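Local structure of immunogenic protein MPT63/MPB63 (Mycobacterium tuberculosis, 1LMI) at residues 21-34 and 46-60. The protein is a major secreted, immunogenic protein of the tubercle bacillus with a beta-sandwich fold, whose molecular function is not established. Residues are numbered along the deposited sequence; the frame is centred on the assembly and turned at random.
Sequences QVVLGWKVSDLKSS and QVWEATATVNAIRGS
Val47 O accepts the backbone N-H of Ser34, just past the end of strand 22-33. The indole of Trp48 lies flat against the chain at Lys32 and Ser33. Ser33 CA sits 3.6 Å from the centroid of the Trp48 five-membered ring, 6° off the normal, a CH-pi contact. With chi1 at 62° and the chain extended beyond CG, Glu49 brings OE1 to Ser34 OG, 2.8 Å away, and accepts on its anti lone pair. A water joins Asp30 O to Thr51 OG1, beside the bulge that shifts the register between Ser29 and Lys32. From Thr51 to Asn55 the pairing is regular. Val54 CB stands over the six-membered ring of Trp26, 3.4 Å from its centroid. The opposite face carries Thr53, whose OG1 is hydrogen-bonded to Thr102 OG1. Ile57 and Arg58 both face Val23 in a classic bulge. Arg58 NH1 donates to Gln21 OE1 at 3.0 Å, nearly straight at 176°. OE1 lies in the guanidinium plane, but NH1 stands above the carbonyl plane of the amide. Strands 22-33 and 46-56 are the central pair of a four-stranded antiparallel sheet. Trp26 and Val28 pack on strands 116-120 and 125-130 of the second sheet, in the beta-sandwich core.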
loop_
_atom_site.group_PDB
_atom_site.type_symbol
_atom_site.label_atom_id
_atom_site.label_comp_id
_atom_site.label_asym_id
_atom_site.label_seq_id
_atom_site.Cartn_x
_atom_site.Cartn_y
_atom_site.Cartn_z
ATOM N N GLN A 21 17.229 -1.877 10.680
ATOM C CA GLN A 21 18.382 -2.107 9.836
ATOM C C GLN A 21 17.941 -2.541 8.444
ATOM O O GLN A 21 18.517 -3.434 7.835
ATOM C CB GLN A 21 19.284 -3.215 10.406
ATOM C CG GLN A 21 20.739 -2.768 10.484
ATOM C CD GLN A 21 20.805 -1.408 11.173
ATOM O OE1 GLN A 21 21.552 -0.540 10.744
ATOM N NE2 GLN A 21 20.000 -1.270 12.217
ATOM N N VAL A 22 16.871 -1.895 7.981
ATOM C CA VAL A 22 16.410 -2.248 6.634
ATOM C C VAL A 22 16.264 -0.955 5.834
ATOM O O VAL A 22 16.101 0.130 6.392
ATOM C CB VAL A 22 15.076 -3.006 6.542
ATOM C CG1 VAL A 22 15.243 -4.420 7.095
ATOM C CG2 VAL A 22 13.916 -2.315 7.244
ATOM N N VAL A 23 16.341 -1.127 4.522
ATOM C CA VAL A 23 15.984 -0.107 3.550
ATOM C C VAL A 23 15.015 -0.768 2.578
ATOM O O VAL A 23 15.254 -1.886 2.106
ATOM C CB VAL A 23 17.194 0.432 2.777
ATOM C CG1 VAL A 23 16.785 1.485 1.750
ATOM C CG2 VAL A 23 18.227 0.981 3.757
ATOM N N LEU A 24 13.916 -0.077 2.300
ATOM C CA LEU A 24 13.019 -0.729 1.339
ATOM C C LEU A 24 12.495 0.332 0.374
ATOM O O LEU A 24 12.521 1.540 0.606
ATOM C CB LEU A 24 11.944 -1.525 2.054
ATOM C CG LEU A 24 11.012 -0.815 3.017
ATOM C CD1 LEU A 24 9.851 -1.727 3.366
ATOM C CD2 LEU A 24 11.707 -0.371 4.301
ATOM N N GLY A 25 12.051 -0.219 -0.762
ATOM C CA GLY A 25 11.432 0.633 -1.786
ATOM C C GLY A 25 10.004 0.179 -1.942
ATOM O O GLY A 25 9.789 -1.035 -1.977
ATOM N N TRP A 26 9.047 1.076 -2.011
ATOM C CA TRP A 26 7.703 0.673 -2.359
ATOM C C TRP A 26 7.237 1.483 -3.591
ATOM O O TRP A 26 7.364 2.707 -3.596
ATOM C CB TRP A 26 6.711 0.931 -1.235
ATOM C CG TRP A 26 6.527 -0.063 -0.130
ATOM C CD1 TRP A 26 7.066 -0.005 1.131
ATOM C CD2 TRP A 26 5.721 -1.246 -0.225
ATOM N NE1 TRP A 26 6.612 -1.140 1.826
ATOM C CE2 TRP A 26 5.807 -1.892 1.017
ATOM C CE3 TRP A 26 4.947 -1.814 -1.253
ATOM C CZ2 TRP A 26 5.143 -3.090 1.284
ATOM C CZ3 TRP A 26 4.294 -3.006 -0.977
ATOM C CH2 TRP A 26 4.396 -3.621 0.266
ATOM N N LYS A 27 6.690 0.755 -4.558
ATOM C CA LYS A 27 6.020 1.362 -5.702
ATOM C C LYS A 27 4.511 1.127 -5.540
ATOM O O LYS A 27 4.119 -0.011 -5.250
ATOM C CB LYS A 27 6.464 0.773 -7.029
ATOM C CG LYS A 27 5.786 1.401 -8.261
ATOM C CD LYS A 27 6.248 0.682 -9.536
ATOM C CE LYS A 27 5.345 1.026 -10.706
ATOM N NZ LYS A 27 5.908 0.579 -12.014
ATOM N N VAL A 28 3.749 2.190 -5.764
ATOM C CA VAL A 28 2.287 2.032 -5.844
ATOM C C VAL A 28 1.839 2.685 -7.146
ATOM O O VAL A 28 2.286 3.795 -7.515
ATOM C CB VAL A 28 1.556 2.621 -4.630
ATOM C CG1 VAL A 28 0.044 2.498 -4.782
ATOM C CG2 VAL A 28 1.985 1.893 -3.362
ATOM N N SER A 29 1.010 1.920 -7.893
ATOM C CA SER A 29 0.517 2.434 -9.168
ATOM C C SER A 29 -0.847 1.831 -9.472
ATOM O O SER A 29 -1.318 0.902 -8.811
ATOM C CB SER A 29 1.489 2.103 -10.323
ATOM O OG SER A 29 1.568 0.698 -10.454
ATOM N N ASP A 30 -1.525 2.335 -10.508
ATOM C CA ASP A 30 -2.758 1.694 -10.971
ATOM C C ASP A 30 -3.826 1.589 -9.851
ATOM O O ASP A 30 -4.519 0.590 -9.640
ATOM C CB ASP A 30 -2.487 0.331 -11.592
ATOM C CG ASP A 30 -1.420 0.335 -12.662
ATOM O OD1 ASP A 30 -1.761 0.495 -13.855
ATOM O OD2 ASP A 30 -0.217 0.179 -12.353
ATOM N N LEU A 31 -3.994 2.694 -9.122
ATOM C CA LEU A 31 -5.094 2.870 -8.206
ATOM C C LEU A 31 -6.387 3.150 -8.975
ATOM O O LEU A 31 -6.480 4.171 -9.685
ATOM C CB LEU A 31 -4.792 4.036 -7.260
ATOM C CG LEU A 31 -5.951 4.483 -6.365
ATOM C CD1 LEU A 31 -6.285 3.449 -5.295
ATOM C CD2 LEU A 31 -5.636 5.816 -5.715
ATOM N N LYS A 32 -7.354 2.259 -8.835
ATOM C CA LYS A 32 -8.539 2.380 -9.701
ATOM C C LYS A 32 -9.723 1.584 -9.187
ATOM O O LYS A 32 -9.516 0.688 -8.361
ATOM C CB LYS A 32 -8.178 1.901 -11.112
ATOM C CG LYS A 32 -7.783 0.430 -11.208
ATOM C CD LYS A 32 -7.314 0.129 -12.631
ATOM C CE LYS A 32 -6.681 -1.240 -12.731
ATOM N NZ LYS A 32 -6.028 -1.413 -14.076
ATOM N N SER A 33 -10.913 1.945 -9.654
ATOM C CA SER A 33 -12.080 1.107 -9.326
ATOM C C SER A 33 -11.824 -0.307 -9.805
ATOM O O SER A 33 -11.311 -0.533 -10.896
ATOM C CB SER A 33 -13.347 1.689 -9.951
ATOM O OG SER A 33 -14.439 0.855 -9.477
ATOM N N SER A 34 -12.189 -1.296 -8.982
ATOM C CA SER A 34 -11.893 -2.680 -9.276
ATOM C C SER A 34 -13.193 -3.418 -9.630
ATOM O O SER A 34 -14.267 -3.051 -9.178
ATOM C CB SER A 34 -11.235 -3.366 -8.076
ATOM O OG SER A 34 -10.696 -4.646 -8.338
ATOM N N GLN A 46 -17.759 0.369 -3.081
ATOM C CA GLN A 46 -17.147 -0.125 -4.296
ATOM C C GLN A 46 -15.710 -0.615 -4.054
ATOM O O GLN A 46 -14.939 0.172 -3.510
ATOM C CB GLN A 46 -17.119 1.018 -5.319
ATOM C CG GLN A 46 -16.343 0.653 -6.582
ATOM C CD GLN A 46 -17.052 -0.375 -7.423
ATOM O OE1 GLN A 46 -18.246 -0.243 -7.723
ATOM N NE2 GLN A 46 -16.351 -1.411 -7.844
ATOM N N VAL A 47 -15.404 -1.818 -4.505
ATOM C CA VAL A 47 -14.017 -2.268 -4.294
ATOM C C VAL A 47 -13.078 -1.496 -5.237
ATOM O O VAL A 47 -13.371 -1.375 -6.422
ATOM C CB VAL A 47 -13.826 -3.758 -4.524
ATOM C CG1 VAL A 47 -12.367 -4.167 -4.336
ATOM C CG2 VAL A 47 -14.731 -4.569 -3.593
ATOM N N TRP A 48 -12.007 -0.977 -4.657
ATOM C CA TRP A 48 -10.925 -0.359 -5.428
ATOM C C TRP A 48 -9.680 -1.222 -5.254
ATOM O O TRP A 48 -9.548 -2.064 -4.356
ATOM C CB TRP A 48 -10.635 1.074 -4.967
ATOM C CG TRP A 48 -11.568 2.044 -5.638
ATOM C CD1 TRP A 48 -12.938 1.970 -5.621
ATOM C CD2 TRP A 48 -11.191 3.180 -6.409
ATOM N NE1 TRP A 48 -13.445 3.036 -6.346
ATOM C CE2 TRP A 48 -12.391 3.785 -6.835
ATOM C CE3 TRP A 48 -9.962 3.779 -6.782
ATOM C CZ2 TRP A 48 -12.418 4.928 -7.611
ATOM C CZ3 TRP A 48 -10.001 4.912 -7.551
ATOM C CH2 TRP A 48 -11.211 5.487 -7.963
ATOM N N GLU A 49 -8.723 -1.029 -6.158
ATOM C CA GLU A 49 -7.468 -1.741 -6.104
ATOM C C GLU A 49 -6.301 -0.777 -6.399
ATOM O O GLU A 49 -6.486 0.300 -6.947
ATOM C CB GLU A 49 -7.421 -2.907 -7.091
ATOM C CG GLU A 49 -7.549 -2.473 -8.555
ATOM C CD GLU A 49 -7.361 -3.599 -9.535
ATOM O OE1 GLU A 49 -8.256 -4.482 -9.646
ATOM O OE2 GLU A 49 -6.328 -3.663 -10.212
ATOM N N ALA A 50 -5.108 -1.228 -5.995
ATOM C CA ALA A 50 -3.884 -0.626 -6.505
ATOM C C ALA A 50 -2.897 -1.798 -6.697
ATOM O O ALA A 50 -3.065 -2.907 -6.178
ATOM C CB ALA A 50 -3.301 0.464 -5.641
ATOM N N THR A 51 -1.846 -1.558 -7.468
ATOM C CA THR A 51 -0.766 -2.515 -7.645
ATOM C C THR A 51 0.477 -2.019 -6.918
ATOM O O THR A 51 0.991 -0.928 -7.186
ATOM C CB THR A 51 -0.445 -2.711 -9.125
ATOM O OG1 THR A 51 -1.614 -3.251 -9.785
ATOM C CG2 THR A 51 0.713 -3.682 -9.288
ATOM N N ALA A 52 0.937 -2.805 -5.954
ATOM C CA ALA A 52 2.035 -2.422 -5.071
ATOM C C ALA A 52 3.186 -3.419 -5.200
ATOM O O ALA A 52 2.932 -4.619 -5.354
ATOM C CB ALA A 52 1.584 -2.366 -3.633
ATOM N N THR A 53 4.380 -2.870 -5.161
ATOM C CA THR A 53 5.616 -3.651 -5.267
ATOM C C THR A 53 6.590 -3.218 -4.168
ATOM O O THR A 53 6.866 -2.018 -4.027
ATOM C CB THR A 53 6.299 -3.450 -6.627
ATOM O OG1 THR A 53 5.354 -3.715 -7.690
ATOM C CG2 THR A 53 7.453 -4.437 -6.818
ATOM N N VAL A 54 7.094 -4.178 -3.389
ATOM C CA VAL A 54 8.098 -3.883 -2.362
ATOM C C VAL A 54 9.449 -4.434 -2.812
ATOM O O VAL A 54 9.526 -5.516 -3.433
ATOM C CB VAL A 54 7.671 -4.407 -0.993
ATOM C CG1 VAL A 54 7.481 -5.918 -0.982
ATOM C CG2 VAL A 54 8.725 -3.951 0.017
ATOM N N ASN A 55 10.469 -3.680 -2.529
ATOM C CA ASN A 55 11.844 -3.934 -2.961
ATOM C C ASN A 55 12.737 -4.000 -1.733
ATOM O O ASN A 55 12.821 -3.006 -1.025
ATOM C CB ASN A 55 12.264 -2.799 -3.893
ATOM C CG ASN A 55 13.625 -3.012 -4.503
ATOM O OD1 ASN A 55 14.280 -4.027 -4.253
ATOM N ND2 ASN A 55 14.038 -2.037 -5.317
ATOM N N ALA A 56 13.346 -5.153 -1.480
ATOM C CA ALA A 56 14.209 -5.290 -0.292
ATOM C C ALA A 56 15.590 -4.753 -0.624
ATOM O O ALA A 56 16.468 -5.439 -1.147
ATOM C CB ALA A 56 14.172 -6.732 0.121
ATOM N N ILE A 57 15.830 -3.481 -0.374
ATOM C CA ILE A 57 17.081 -2.855 -0.822
ATOM C C ILE A 57 18.203 -3.201 0.146
ATOM O O ILE A 57 19.317 -3.486 -0.299
ATOM C CB ILE A 57 16.859 -1.347 -0.960
ATOM C CG1 ILE A 57 15.883 -1.035 -2.110
ATOM C CG2 ILE A 57 18.162 -0.585 -1.100
ATOM C CD1 ILE A 57 15.465 0.425 -2.219
ATOM N N ARG A 58 17.897 -3.166 1.448
ATOM C CA ARG A 58 18.883 -3.536 2.462
ATOM C C ARG A 58 18.163 -4.419 3.488
ATOM O O ARG A 58 17.151 -3.943 4.014
ATOM C CB ARG A 58 19.523 -2.333 3.149
ATOM C CG ARG A 58 20.518 -2.749 4.241
ATOM C CD ARG A 58 21.058 -1.519 4.978
ATOM N NE ARG A 58 22.181 -1.864 5.857
ATOM C CZ ARG A 58 22.262 -1.621 7.156
ATOM N NH1 ARG A 58 21.260 -1.003 7.775
ATOM N NH2 ARG A 58 23.340 -1.979 7.865
ATOM N N GLY A 59 18.688 -5.620 3.715
ATOM C CA GLY A 59 18.095 -6.568 4.617
ATOM C C GLY A 59 16.925 -7.336 4.027
ATOM O O GLY A 59 16.452 -7.023 2.927
ATOM N N SER A 60 16.477 -8.335 4.784
ATOM C CA SER A 60 15.272 -9.078 4.505
ATOM C C SER A 60 14.077 -8.224 4.949
ATOM O O SER A 60 14.155 -7.666 6.034
ATOM C CB SER A 60 15.238 -10.417 5.247
ATOM O OG SER A 60 15.410 -10.210 6.643
HETATM O O HOH W 1 18.881 0.594 7.510
HETATM O O HOH W 2 -4.113 -2.180 -9.828
#